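Local coordinates for protein putative oxidoreductase with NAD(P)-binding Rossmann-fold domain (Clostridium difficile, PDB 3UUW) that probably acts as an NAD(P)-dependent oxidoreductase of the Gfo/Idh/MocA family, with a nucleotide-binding Rossmann domain and a substrate that remains unestablished, at residues A[134-139]-A[233-237]; A[23-27]-A[51-55]; A[5-9]-A[29-33]; A[76-80]-A[95-101]. All blocks are in the same frame, centred on the assembly; numbering follows the deposited sequence.

Contact 1 (A[134-139]-A[233-237]); sequences EIKNNA and GKIQR
How a helix lying on a sheet spends its last carbonyl groups is illustrated here. Segment 134-139 is the last part of helix 130-138 and the chain beyond it; segment 233-237 is G233, with positive phi (71°), followed by the extended strand residues 234-237. The local axes approach to 9.2 Å and run nearly antiparallel, at 159° (signed crossing angle -159°), and the nearest CA atoms, those of I135 and Q236, are 6.5 Å apart. Q236 (chi1 m, chi2 t) points at the helix. Its NE2 gives a weak hydrogen bond to I135 O at 3.1 Å, with an angle of 129°, and is also hydrogen-bonded, at 3.0 Å, to a water that accepts from N138 ND2 at 3.2 Å as well. The I135 carbonyl receives in addition a weak bond from N138 N (3.3 Å), whose better acceptor is E134 O (3.0 Å). K234, with chi3 m bending an otherwise trans chain, brings NZ to N138 O at 2.9 Å. The carboxylate of E134 turns instead to K255. Around these polar links, I135 CB lies 3.6 Å from Q236 NE2, and the I135 side chain reaches down to V227, I229 and L244 of the adjoining strands. This is a helix packed on one face of a mixed, mostly antiparallel sheet, in the YceM-like C-terminal domain.

Contact 2 (A[23-27]-A[51-55]); sequences LPILT and DYRIM
Y52, T27 and L23 bury most of the surface in this small interface between the C-terminal ends of two helices. The backbone at 23-26 is helical, though the N atoms of P24 and I25 lack bonds to the turn before; T27 N still bonds L23 O at 3.0 Å. Opposite, D51 and Y52 lie in the last turn leading to R53 (phi 60°, psi 42°), which turns the chain out in a Schellman motif, after which I54 is extended. The nearest CA atoms are those of T27 and Y52, 6.9 Å apart. Y52 (chi1 m) lays its ring beneath T27: CG2 stands 3.6 Å from the ring centroid, 17° off the normal, a CH-pi contact. T27 can offer its methyl because chi1 p directs OG1 back to L23 O at 2.6 Å. In the Rossmann fold such helices flank the parallel sheet, and here L23, T27 and I54 all rest on F34 of strand 33-38. L23 (chi1 m, chi2 t) adds CB at 4.0 Å from Y52 CE2 and CD2 at 4.4 Å from I54 CD1, the latter atom also lying 4.1 Å from T27 CG2. A third subunit also meets this contact: its R53 donates NH2 to T27 O, and the R53 of this chain bonds Y52 O of that subunit.

Contact 3 (A[5-9]-A[29-33]); sequences KNIKM and SERFE
The first beta-alpha-beta unit of a Rossmann fold brings two parallel strands side by side, and this contact is where they start to pair. Strand 8-12 lies beside strand 33-38, with helix 16-26 as the connection between them, so segment 29-33 is the loop that returns the chain to the sheet. K8 and E33 form a parallel bridge with their CA atoms 4.9 Å apart: E33 N donates to I7 O at 2.8 Å (167°), and M9 N to E33 O at 2.8 Å (176°). The side chains of K8 and E33 share one face of the sheet, K8 CE coming within 3.8 Å of E33 OE1, while K8 NZ is bonded to K66 O. On the buried side, I7 CG2 packs on F32 CB at 4.1 Å. F32 takes chi1 p, and M9 (chi1 t, chi2 and chi3 m) sends CE to within 3.3 Å of F32 CE1, its SD lying obliquely 5.4 Å from the ring centroid in a Met-aromatic contact; L26 borders both. A water accepts from I7 N and donates to R31 O, each at 2.8 Å, before the direct pairing takes over. K5, the first modelled residue, reaches across the loop with an extended side chain, and its NZ donates to F32 O at 3.1 Å and to S29 O at 2.6 Å.

Contact 4 (A[76-80]-A[95-101]); sequences TETHY and VDKPLAS
Residues 76-78 have helical phi/psi without the regular bonds, and H79 N closes onto T76 O at 3.2 Å. Segment 95-101 leaves a strand at V95 and runs extended through D96 and K97 to a cis peptide before P98; L99 is helical in phi/psi, A100 extended. The segments draw closest at Y80 and A100, whose CA atoms are 5.4 Å apart, and at E77 and S101, 5.7 Å. H79 (chi1 m) puts its ring into the bend: ND1 donates to L99 O at 2.9 Å and, weakly, to P98 O, also at 2.9 Å, while NE2 bonds S74 O. V95 CG2 sits over the ring face, 3.5 Å from the centroid and 14° off the normal, a CH-pi contact. Both segments follow strands of the parallel sheet at their C-terminal ends, where a Rossmann fold binds its nucleotide, and D96-K97-P98 resembles the E-K-P motif of Gfo/Idh/MocA enzymes, an assignment from family resemblance alone. K97 NZ pairs with D166. T76 (chi1 m) places OG1 3.5 Å from P98 CD and, through a water 3.0 Å away, is linked to K97 O, to which that water donates at 2.7 Å. A second water donates to T76 O at 2.9 Å and accepts from Y80 N at 3.0 Å and S101 N at 3.1 Å.

From the N terminus, the chain opens contact 3 with residues 5-9, then contact 2 with 23-27, closes contact 3 at 29-33 and contact 2 at 51-55, so these two loops cross. They also touch, L26 O lying 3.3 Å from F32 CZ; contact 3 pairs the first two strands and contact 2 joins the ends of helices 16-26 and 42-52, both beside the third subunit. Contact 4 follows in series, joining the turns after strands 69-72 and 92-95, with its nearest atoms about 9 Å from contact 2. Contact 1 closes last, a longer loop within the C-terminal domain, its centre 32 Å from that of contact 4.

Contact 1 (A[134-139]-A[233-237])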
loop_
_atom_site.group_PDB
_atom_site.type_symbol
_atom_site.label_atom_id
_atom_site.label_comp_id
_atom_site.label_asym_id
_atom_site.label_seq_id
_atom_site.Cartn_x
_atom_site.Cartn_y
_atom_site.Cartn_z
ATOM N N GLU A 134 -9.109 -8.374 17.579
ATOM C CA GLU A 134 -8.595 -9.468 16.756
ATOM C C GLU A 134 -7.095 -9.644 16.934
ATOM O O GLU A 134 -6.636 -10.758 17.186
ATOM C CB GLU A 134 -8.948 -9.274 15.297
ATOM C CG GLU A 134 -8.551 -10.454 14.433
ATOM C CD GLU A 134 -9.209 -10.453 13.068
ATOM O OE1 GLU A 134 -9.944 -9.499 12.743
ATOM O OE2 GLU A 134 -8.974 -11.423 12.315
ATOM N N ILE A 135 -6.322 -8.567 16.859
ATOM C CA ILE A 135 -4.872 -8.722 16.957
ATOM C C ILE A 135 -4.479 -9.116 18.364
ATOM O O ILE A 135 -3.566 -9.901 18.537
ATOM C CB ILE A 135 -4.054 -7.491 16.419
ATOM C CG1 ILE A 135 -4.314 -6.215 17.223
ATOM C CG2 ILE A 135 -4.370 -7.269 14.933
ATOM C CD1 ILE A 135 -3.313 -5.050 16.881
ATOM N N LYS A 136 -5.218 -8.633 19.370
ATOM C CA LYS A 136 -4.931 -9.009 20.747
ATOM C C LYS A 136 -5.173 -10.502 20.926
ATOM O O LYS A 136 -4.366 -11.206 21.536
ATOM C CB LYS A 136 -5.826 -8.249 21.713
ATOM C CG LYS A 136 -5.580 -8.541 23.194
ATOM C CD LYS A 136 -6.587 -7.762 24.052
ATOM C CE LYS A 136 -6.392 -7.975 25.540
ATOM N NZ LYS A 136 -6.864 -9.334 25.941
ATOM N N ASN A 137 -6.284 -10.973 20.391
ATOM C CA ASN A 137 -6.667 -12.391 20.537
ATOM C C ASN A 137 -5.705 -13.336 19.798
ATOM O O ASN A 137 -5.479 -14.470 20.241
ATOM C CB ASN A 137 -8.086 -12.617 20.014
ATOM C CG ASN A 137 -9.163 -12.048 20.919
ATOM O OD1 ASN A 137 -8.941 -11.792 22.105
ATOM N ND2 ASN A 137 -10.373 -11.897 20.363
ATOM N N ASN A 138 -5.105 -12.859 18.706
ATOM C CA ASN A 138 -4.254 -13.704 17.857
ATOM C C ASN A 138 -2.749 -13.595 18.121
ATOM O O ASN A 138 -1.953 -14.312 17.498
ATOM C CB ASN A 138 -4.555 -13.425 16.381
ATOM C CG ASN A 138 -5.919 -13.882 15.975
ATOM O OD1 ASN A 138 -6.477 -14.810 16.569
ATOM N ND2 ASN A 138 -6.473 -13.266 14.942
ATOM N N ALA A 139 -2.371 -12.734 19.059
ATOM C CA ALA A 139 -0.961 -12.506 19.385
ATOM C C ALA A 139 -0.541 -13.450 20.482
ATOM O O ALA A 139 -1.212 -13.548 21.520
ATOM C CB ALA A 139 -0.751 -11.076 19.833
ATOM N N GLY A 233 7.263 -14.953 15.025
ATOM C CA GLY A 233 6.899 -15.231 13.638
ATOM C C GLY A 233 5.884 -14.315 13.003
ATOM O O GLY A 233 5.392 -14.597 11.926
ATOM N N LYS A 234 5.603 -13.171 13.610
ATOM C CA LYS A 234 4.502 -12.364 13.141
ATOM C C LYS A 234 4.608 -10.893 13.508
ATOM O O LYS A 234 5.120 -10.538 14.575
ATOM C CB LYS A 234 3.212 -12.926 13.769
ATOM C CG LYS A 234 1.950 -12.443 13.183
ATOM C CD LYS A 234 0.718 -12.921 13.977
ATOM C CE LYS A 234 0.672 -14.392 14.219
ATOM N NZ LYS A 234 -0.631 -14.701 14.903
ATOM N N ILE A 235 4.145 -10.034 12.608
ATOM C CA ILE A 235 3.899 -8.629 12.948
ATOM C C ILE A 235 2.418 -8.414 12.647
ATOM O O ILE A 235 1.925 -8.850 11.597
ATOM C CB ILE A 235 4.697 -7.623 12.136
ATOM C CG1 ILE A 235 6.210 -7.876 12.264
ATOM C CG2 ILE A 235 4.364 -6.227 12.612
ATOM C CD1 ILE A 235 7.087 -6.963 11.399
ATOM N N GLN A 236 1.699 -7.803 13.580
ATOM C CA GLN A 236 0.314 -7.410 13.330
ATOM C C GLN A 236 0.215 -5.895 13.500
ATOM O O GLN A 236 0.776 -5.335 14.437
ATOM C CB GLN A 236 -0.659 -8.047 14.308
ATOM C CG GLN A 236 -0.713 -9.580 14.341
ATOM C CD GLN A 236 -1.225 -10.122 15.692
ATOM O OE1 GLN A 236 -0.512 -10.109 16.684
ATOM N NE2 GLN A 236 -2.432 -10.620 15.700
ATOM N N ARG A 237 -0.523 -5.232 12.625
ATOM C CA ARG A 237 -0.749 -3.806 12.787
ATOM C C ARG A 237 -2.193 -3.478 12.489
ATOM O O ARG A 237 -2.804 -4.065 11.578
ATOM C CB ARG A 237 0.083 -2.942 11.841
ATOM C CG ARG A 237 1.482 -3.363 11.580
ATOM C CD ARG A 237 2.207 -2.238 10.812
ATOM N NE ARG A 237 3.565 -2.667 10.632
ATOM C CZ ARG A 237 3.956 -3.499 9.680
ATOM N NH1 ARG A 237 3.092 -3.940 8.760
ATOM N NH2 ARG A 237 5.213 -3.859 9.630
HETATM O O HOH W 1 -4.552 -11.029 13.638
#

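Contact 2 (A[23-27]-A[51-55])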
loop_
_atom_site.group_PDB
_atom_site.type_symbol
_atom_site.label_atom_id
_atom_site.label_comp_id
_atom_site.label_asym_id
_atom_site.label_seq_id
_atom_site.Cartn_x
_atom_site.Cartn_y
_atom_site.Cartn_z
ATOM N N LEU A 23 -25.124 9.228 19.284
ATOM C CA LEU A 23 -26.471 9.383 18.729
ATOM C C LEU A 23 -26.684 8.515 17.492
ATOM O O LEU A 23 -27.734 7.843 17.394
ATOM C CB LEU A 23 -26.810 10.864 18.476
ATOM C CG LEU A 23 -27.209 11.631 19.742
ATOM C CD1 LEU A 23 -27.173 13.132 19.555
ATOM C CD2 LEU A 23 -28.594 11.153 20.243
ATOM N N PRO A 24 -25.689 8.461 16.573
ATOM C CA PRO A 24 -25.972 7.654 15.377
ATOM C C PRO A 24 -26.255 6.180 15.648
ATOM O O PRO A 24 -26.945 5.540 14.862
ATOM C CB PRO A 24 -24.713 7.836 14.528
ATOM C CG PRO A 24 -24.213 9.211 14.921
ATOM C CD PRO A 24 -24.426 9.223 16.410
ATOM N N ILE A 25 -25.739 5.645 16.741
ATOM C CA ILE A 25 -26.034 4.241 17.070
ATOM C C ILE A 25 -27.224 4.099 18.029
ATOM O O ILE A 25 -28.099 3.216 17.830
ATOM C CB ILE A 25 -24.781 3.489 17.566
ATOM C CG1 ILE A 25 -24.062 4.272 18.642
ATOM C CG2 ILE A 25 -23.864 3.218 16.409
ATOM C CD1 ILE A 25 -22.644 3.764 18.982
ATOM N N LEU A 26 -27.306 4.972 19.032
ATOM C CA LEU A 26 -28.310 4.818 20.068
ATOM C C LEU A 26 -29.704 5.230 19.626
ATOM O O LEU A 26 -30.678 4.791 20.222
ATOM C CB LEU A 26 -27.900 5.570 21.340
ATOM C CG LEU A 26 -26.658 5.019 22.042
ATOM C CD1 LEU A 26 -26.279 5.953 23.176
ATOM C CD2 LEU A 26 -26.887 3.556 22.537
ATOM N N THR A 27 -29.799 6.045 18.573
ATOM C CA THR A 27 -31.098 6.466 18.072
ATOM C C THR A 27 -31.819 5.369 17.304
ATOM O O THR A 27 -33.007 5.535 17.005
ATOM C CB THR A 27 -31.011 7.765 17.255
ATOM O OG1 THR A 27 -30.077 7.588 16.197
ATOM C CG2 THR A 27 -30.584 8.933 18.165
ATOM N N ASP A 51 -34.951 16.339 15.691
ATOM C CA ASP A 51 -34.359 15.614 14.565
ATOM C C ASP A 51 -34.555 14.111 14.728
ATOM O O ASP A 51 -34.803 13.416 13.765
ATOM C CB ASP A 51 -32.852 15.891 14.445
ATOM C CG ASP A 51 -32.532 17.309 14.041
ATOM O OD1 ASP A 51 -33.422 18.034 13.547
ATOM O OD2 ASP A 51 -31.358 17.699 14.207
ATOM N N TYR A 52 -34.434 13.623 15.955
ATOM C CA TYR A 52 -34.505 12.189 16.226
ATOM C C TYR A 52 -35.801 11.697 16.874
ATOM O O TYR A 52 -35.913 10.498 17.198
ATOM C CB TYR A 52 -33.365 11.791 17.131
ATOM C CG TYR A 52 -31.996 11.790 16.512
ATOM C CD1 TYR A 52 -31.667 10.864 15.547
ATOM C CD2 TYR A 52 -31.011 12.669 16.953
ATOM C CE1 TYR A 52 -30.407 10.823 14.997
ATOM C CE2 TYR A 52 -29.737 12.632 16.423
ATOM C CZ TYR A 52 -29.440 11.698 15.446
ATOM O OH TYR A 52 -28.185 11.641 14.890
ATOM N N ARG A 53 -36.757 12.607 17.071
ATOM C CA ARG A 53 -38.047 12.283 17.672
ATOM C C ARG A 53 -37.893 11.732 19.078
ATOM O O ARG A 53 -38.552 10.766 19.463
ATOM C CB ARG A 53 -38.851 11.324 16.795
ATOM C CG ARG A 53 -39.229 11.913 15.424
ATOM C CD ARG A 53 -39.545 10.785 14.399
ATOM N NE ARG A 53 -38.385 9.912 14.261
ATOM C CZ ARG A 53 -37.305 10.180 13.525
ATOM N NH1 ARG A 53 -37.223 11.294 12.806
ATOM N NH2 ARG A 53 -36.288 9.325 13.526
ATOM N N ILE A 54 -37.004 12.369 19.821
ATOM C CA ILE A 54 -36.731 12.044 21.202
ATOM C C ILE A 54 -37.351 13.155 22.045
ATOM O O ILE A 54 -37.404 14.311 21.618
ATOM C CB ILE A 54 -35.211 11.983 21.487
ATOM C CG1 ILE A 54 -34.539 10.875 20.673
ATOM C CG2 ILE A 54 -34.956 11.678 22.953
ATOM C CD1 ILE A 54 -33.012 10.929 20.725
ATOM N N MET A 55 -37.799 12.797 23.238
ATOM C CA MET A 55 -38.410 13.753 24.153
ATOM C C MET A 55 -37.326 14.599 24.820
ATOM O O MET A 55 -36.410 14.056 25.424
ATOM C CB MET A 55 -39.201 13.001 25.229
ATOM C CG MET A 55 -39.877 13.885 26.266
ATOM S SD MET A 55 -41.150 14.955 25.571
ATOM C CE MET A 55 -42.305 13.738 24.948
#

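Contact 3 (A[5-9]-A[29-33])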
loop_
_atom_site.group_PDB
_atom_site.type_symbol
_atom_site.label_atom_id
_atom_site.label_comp_id
_atom_site.label_asym_id
_atom_site.label_seq_id
_atom_site.Cartn_x
_atom_site.Cartn_y
_atom_site.Cartn_z
ATOM N N LYS A 5 -39.870 -1.153 26.443
ATOM C CA LYS A 5 -38.883 -2.232 26.745
ATOM C C LYS A 5 -38.428 -2.150 28.184
ATOM O O LYS A 5 -38.733 -1.187 28.892
ATOM C CB LYS A 5 -37.681 -2.130 25.814
ATOM C CG LYS A 5 -38.051 -2.322 24.364
ATOM C CD LYS A 5 -37.156 -1.512 23.482
ATOM C CE LYS A 5 -37.707 -1.414 22.089
ATOM N NZ LYS A 5 -37.025 -0.307 21.352
ATOM N N ASN A 6 -37.693 -3.170 28.611
ATOM C CA ASN A 6 -37.242 -3.273 29.981
ATOM C C ASN A 6 -36.353 -2.098 30.379
ATOM O O ASN A 6 -36.561 -1.480 31.422
ATOM C CB ASN A 6 -36.480 -4.600 30.174
ATOM C CG ASN A 6 -35.907 -4.767 31.579
ATOM O OD1 ASN A 6 -34.737 -5.156 31.751
ATOM N ND2 ASN A 6 -36.721 -4.487 32.584
ATOM N N ILE A 7 -35.356 -1.794 29.559
ATOM C CA ILE A 7 -34.383 -0.792 29.936
ATOM C C ILE A 7 -34.705 0.593 29.352
ATOM O O ILE A 7 -34.914 0.733 28.156
ATOM C CB ILE A 7 -32.957 -1.224 29.519
ATOM C CG1 ILE A 7 -32.556 -2.511 30.258
ATOM C CG2 ILE A 7 -31.959 -0.080 29.779
ATOM C CD1 ILE A 7 -31.270 -3.114 29.765
ATOM N N LYS A 8 -34.723 1.599 30.227
ATOM C CA LYS A 8 -34.995 2.982 29.860
ATOM C C LYS A 8 -33.675 3.755 29.883
ATOM O O LYS A 8 -32.994 3.801 30.903
ATOM C CB LYS A 8 -35.984 3.616 30.845
ATOM C CG LYS A 8 -37.373 2.949 30.886
ATOM C CD LYS A 8 -38.359 3.708 31.791
ATOM C CE LYS A 8 -39.025 4.900 31.073
ATOM N NZ LYS A 8 -39.678 5.911 32.000
ATOM N N MET A 9 -33.325 4.369 28.765
ATOM C CA MET A 9 -32.069 5.116 28.659
ATOM C C MET A 9 -32.325 6.581 28.348
ATOM O O MET A 9 -33.232 6.914 27.572
ATOM C CB MET A 9 -31.193 4.475 27.566
ATOM C CG MET A 9 -29.799 5.094 27.313
ATOM S SD MET A 9 -29.806 6.573 26.285
ATOM C CE MET A 9 -30.197 5.865 24.691
ATOM N N SER A 29 -32.908 2.475 18.451
ATOM C CA SER A 29 -33.050 2.034 19.829
ATOM C C SER A 29 -33.662 0.657 19.916
ATOM O O SER A 29 -34.831 0.524 20.215
ATOM C CB SER A 29 -33.873 3.077 20.586
ATOM O OG SER A 29 -33.338 4.397 20.370
ATOM N N GLU A 30 -32.851 -0.359 19.649
ATOM C CA GLU A 30 -33.328 -1.752 19.565
ATOM C C GLU A 30 -33.494 -2.476 20.898
ATOM O O GLU A 30 -34.446 -3.256 21.074
ATOM C CB GLU A 30 -32.377 -2.579 18.682
ATOM C CG GLU A 30 -32.265 -2.145 17.241
ATOM C CD GLU A 30 -31.354 -3.061 16.411
ATOM O OE1 GLU A 30 -31.784 -3.501 15.328
ATOM O OE2 GLU A 30 -30.218 -3.362 16.847
ATOM N N ARG A 31 -32.575 -2.243 21.825
ATOM C CA ARG A 31 -32.534 -3.005 23.088
ATOM C C ARG A 31 -32.919 -2.188 24.320
ATOM O O ARG A 31 -32.682 -2.607 25.461
ATOM C CB ARG A 31 -31.135 -3.546 23.275
ATOM C CG ARG A 31 -30.651 -4.481 22.159
ATOM C CD ARG A 31 -31.410 -5.791 22.134
ATOM N NE ARG A 31 -30.649 -6.866 21.485
ATOM C CZ ARG A 31 -30.477 -7.011 20.167
ATOM N NH1 ARG A 31 -30.992 -6.134 19.300
ATOM N NH2 ARG A 31 -29.764 -8.036 19.712
ATOM N N PHE A 32 -33.495 -1.022 24.093
ATOM C CA PHE A 32 -33.892 -0.133 25.170
ATOM C C PHE A 32 -34.867 0.886 24.633
ATOM O O PHE A 32 -35.039 1.016 23.406
ATOM C CB PHE A 32 -32.671 0.608 25.757
ATOM C CG PHE A 32 -31.859 1.333 24.722
ATOM C CD1 PHE A 32 -32.250 2.570 24.239
ATOM C CD2 PHE A 32 -30.713 0.748 24.196
ATOM C CE1 PHE A 32 -31.522 3.211 23.254
ATOM C CE2 PHE A 32 -29.977 1.381 23.215
ATOM C CZ PHE A 32 -30.386 2.610 22.734
ATOM N N GLU A 33 -35.523 1.592 25.546
ATOM C CA GLU A 33 -36.355 2.721 25.186
ATOM C C GLU A 33 -35.522 3.986 25.374
ATOM O O GLU A 33 -34.946 4.181 26.451
ATOM C CB GLU A 33 -37.590 2.797 26.081
ATOM C CG GLU A 33 -38.553 3.897 25.685
ATOM C CD GLU A 33 -39.737 4.074 26.634
ATOM O OE1 GLU A 33 -39.778 3.431 27.705
ATOM O OE2 GLU A 33 -40.628 4.883 26.293
HETATM O O HOH W 2 -34.636 -3.328 27.319
#

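Contact 4 (A[76-80]-A[95-101])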
loop_
_atom_site.group_PDB
_atom_site.type_symbol
_atom_site.label_atom_id
_atom_site.label_comp_id
_atom_site.label_asym_id
_atom_site.label_seq_id
_atom_site.Cartn_x
_atom_site.Cartn_y
_atom_site.Cartn_z
ATOM N N THR A 76 -15.417 17.149 30.730
ATOM C CA THR A 76 -14.739 16.455 31.815
ATOM C C THR A 76 -14.926 17.117 33.175
ATOM O O THR A 76 -15.141 16.444 34.167
ATOM C CB THR A 76 -13.241 16.368 31.536
ATOM O OG1 THR A 76 -13.036 15.656 30.318
ATOM C CG2 THR A 76 -12.514 15.664 32.672
ATOM N N GLU A 77 -14.861 18.443 33.225
ATOM C CA GLU A 77 -14.961 19.139 34.509
ATOM C C GLU A 77 -16.331 18.997 35.197
ATOM O O GLU A 77 -16.419 19.150 36.392
ATOM C CB GLU A 77 -14.594 20.620 34.370
ATOM C CG GLU A 77 -15.602 21.454 33.600
ATOM C CD GLU A 77 -15.201 22.920 33.510
ATOM O OE1 GLU A 77 -14.502 23.411 34.423
ATOM O OE2 GLU A 77 -15.595 23.591 32.529
ATOM N N THR A 78 -17.378 18.701 34.433
ATOM C CA THR A 78 -18.718 18.553 34.993
ATOM C C THR A 78 -19.023 17.110 35.398
ATOM O O THR A 78 -20.042 16.841 36.021
ATOM C CB THR A 78 -19.807 19.011 33.983
ATOM O OG1 THR A 78 -19.806 18.150 32.838
ATOM C CG2 THR A 78 -19.566 20.438 33.540
ATOM N N HIS A 79 -18.156 16.174 35.039
ATOM C CA HIS A 79 -18.454 14.760 35.345
ATOM C C HIS A 79 -18.719 14.490 36.820
ATOM O O HIS A 79 -19.697 13.827 37.163
ATOM C CB HIS A 79 -17.301 13.864 34.913
ATOM C CG HIS A 79 -17.160 13.703 33.433
ATOM N ND1 HIS A 79 -16.237 12.843 32.880
ATOM C CD2 HIS A 79 -17.823 14.262 32.392
ATOM C CE1 HIS A 79 -16.313 12.904 31.561
ATOM N NE2 HIS A 79 -17.269 13.756 31.238
ATOM N N TYR A 80 -17.828 14.944 37.684
ATOM C CA TYR A 80 -17.900 14.635 39.117
ATOM C C TYR A 80 -19.241 15.011 39.736
ATOM O O TYR A 80 -19.897 14.174 40.337
ATOM C CB TYR A 80 -16.721 15.266 39.857
ATOM C CG TYR A 80 -16.719 15.111 41.369
ATOM C CD1 TYR A 80 -16.614 13.853 41.971
ATOM C CD2 TYR A 80 -16.790 16.222 42.195
ATOM C CE1 TYR A 80 -16.593 13.714 43.337
ATOM C CE2 TYR A 80 -16.780 16.097 43.559
ATOM C CZ TYR A 80 -16.677 14.846 44.133
ATOM O OH TYR A 80 -16.662 14.751 45.488
ATOM N N VAL A 95 -19.978 7.099 30.812
ATOM C CA VAL A 95 -19.401 8.445 30.626
ATOM C C VAL A 95 -18.146 8.359 29.754
ATOM O O VAL A 95 -17.386 7.393 29.828
ATOM C CB VAL A 95 -19.087 9.117 32.021
ATOM C CG1 VAL A 95 -17.985 8.343 32.762
ATOM C CG2 VAL A 95 -18.691 10.523 31.867
ATOM N N ASP A 96 -17.931 9.369 28.914
ATOM C CA ASP A 96 -16.675 9.448 28.172
ATOM C C ASP A 96 -15.500 9.644 29.116
ATOM O O ASP A 96 -15.658 10.141 30.251
ATOM C CB ASP A 96 -16.712 10.554 27.143
ATOM C CG ASP A 96 -17.494 10.142 25.923
ATOM O OD1 ASP A 96 -17.124 9.108 25.279
ATOM O OD2 ASP A 96 -18.472 10.834 25.613
ATOM N N LYS A 97 -14.325 9.231 28.653
ATOM C CA LYS A 97 -13.115 9.362 29.441
ATOM C C LYS A 97 -12.720 10.827 29.563
ATOM O O LYS A 97 -13.098 11.644 28.712
ATOM C CB LYS A 97 -11.971 8.510 28.852
ATOM C CG LYS A 97 -11.661 8.604 27.335
ATOM C CD LYS A 97 -11.051 9.933 26.901
ATOM C CE LYS A 97 -12.056 10.793 26.186
ATOM N NZ LYS A 97 -11.546 12.154 25.914
ATOM N N PRO A 98 -12.043 11.195 30.656
ATOM C CA PRO A 98 -11.752 10.376 31.833
ATOM C C PRO A 98 -12.969 10.409 32.770
ATOM O O PRO A 98 -13.860 11.256 32.611
ATOM C CB PRO A 98 -10.575 11.108 32.455
ATOM C CG PRO A 98 -10.871 12.520 32.192
ATOM C CD PRO A 98 -11.505 12.556 30.817
ATOM N N LEU A 99 -13.009 9.514 33.738
ATOM C CA LEU A 99 -14.139 9.426 34.670
ATOM C C LEU A 99 -14.418 10.793 35.311
ATOM O O LEU A 99 -15.520 11.335 35.194
ATOM C CB LEU A 99 -13.826 8.393 35.740
ATOM C CG LEU A 99 -14.862 8.166 36.838
ATOM C CD1 LEU A 99 -16.273 8.039 36.250
ATOM C CD2 LEU A 99 -14.517 6.918 37.660
ATOM N N ALA A 100 -13.411 11.354 35.965
ATOM C CA ALA A 100 -13.534 12.671 36.567
ATOM C C ALA A 100 -12.238 13.476 36.395
ATOM O O ALA A 100 -11.231 12.959 35.912
ATOM C CB ALA A 100 -13.930 12.533 38.044
ATOM N N SER A 101 -12.259 14.753 36.767
ATOM C CA SER A 101 -11.072 15.585 36.612
ATOM C C SER A 101 -9.832 15.020 37.318
ATOM O O SER A 101 -8.688 15.203 36.856
ATOM C CB SER A 101 -11.374 16.995 37.122
ATOM O OG SER A 101 -12.440 17.566 36.378
HETATM O O HOH W 3 -15.064 15.983 37.000
HETATM O O HOH W 4 -14.882 13.720 28.957
#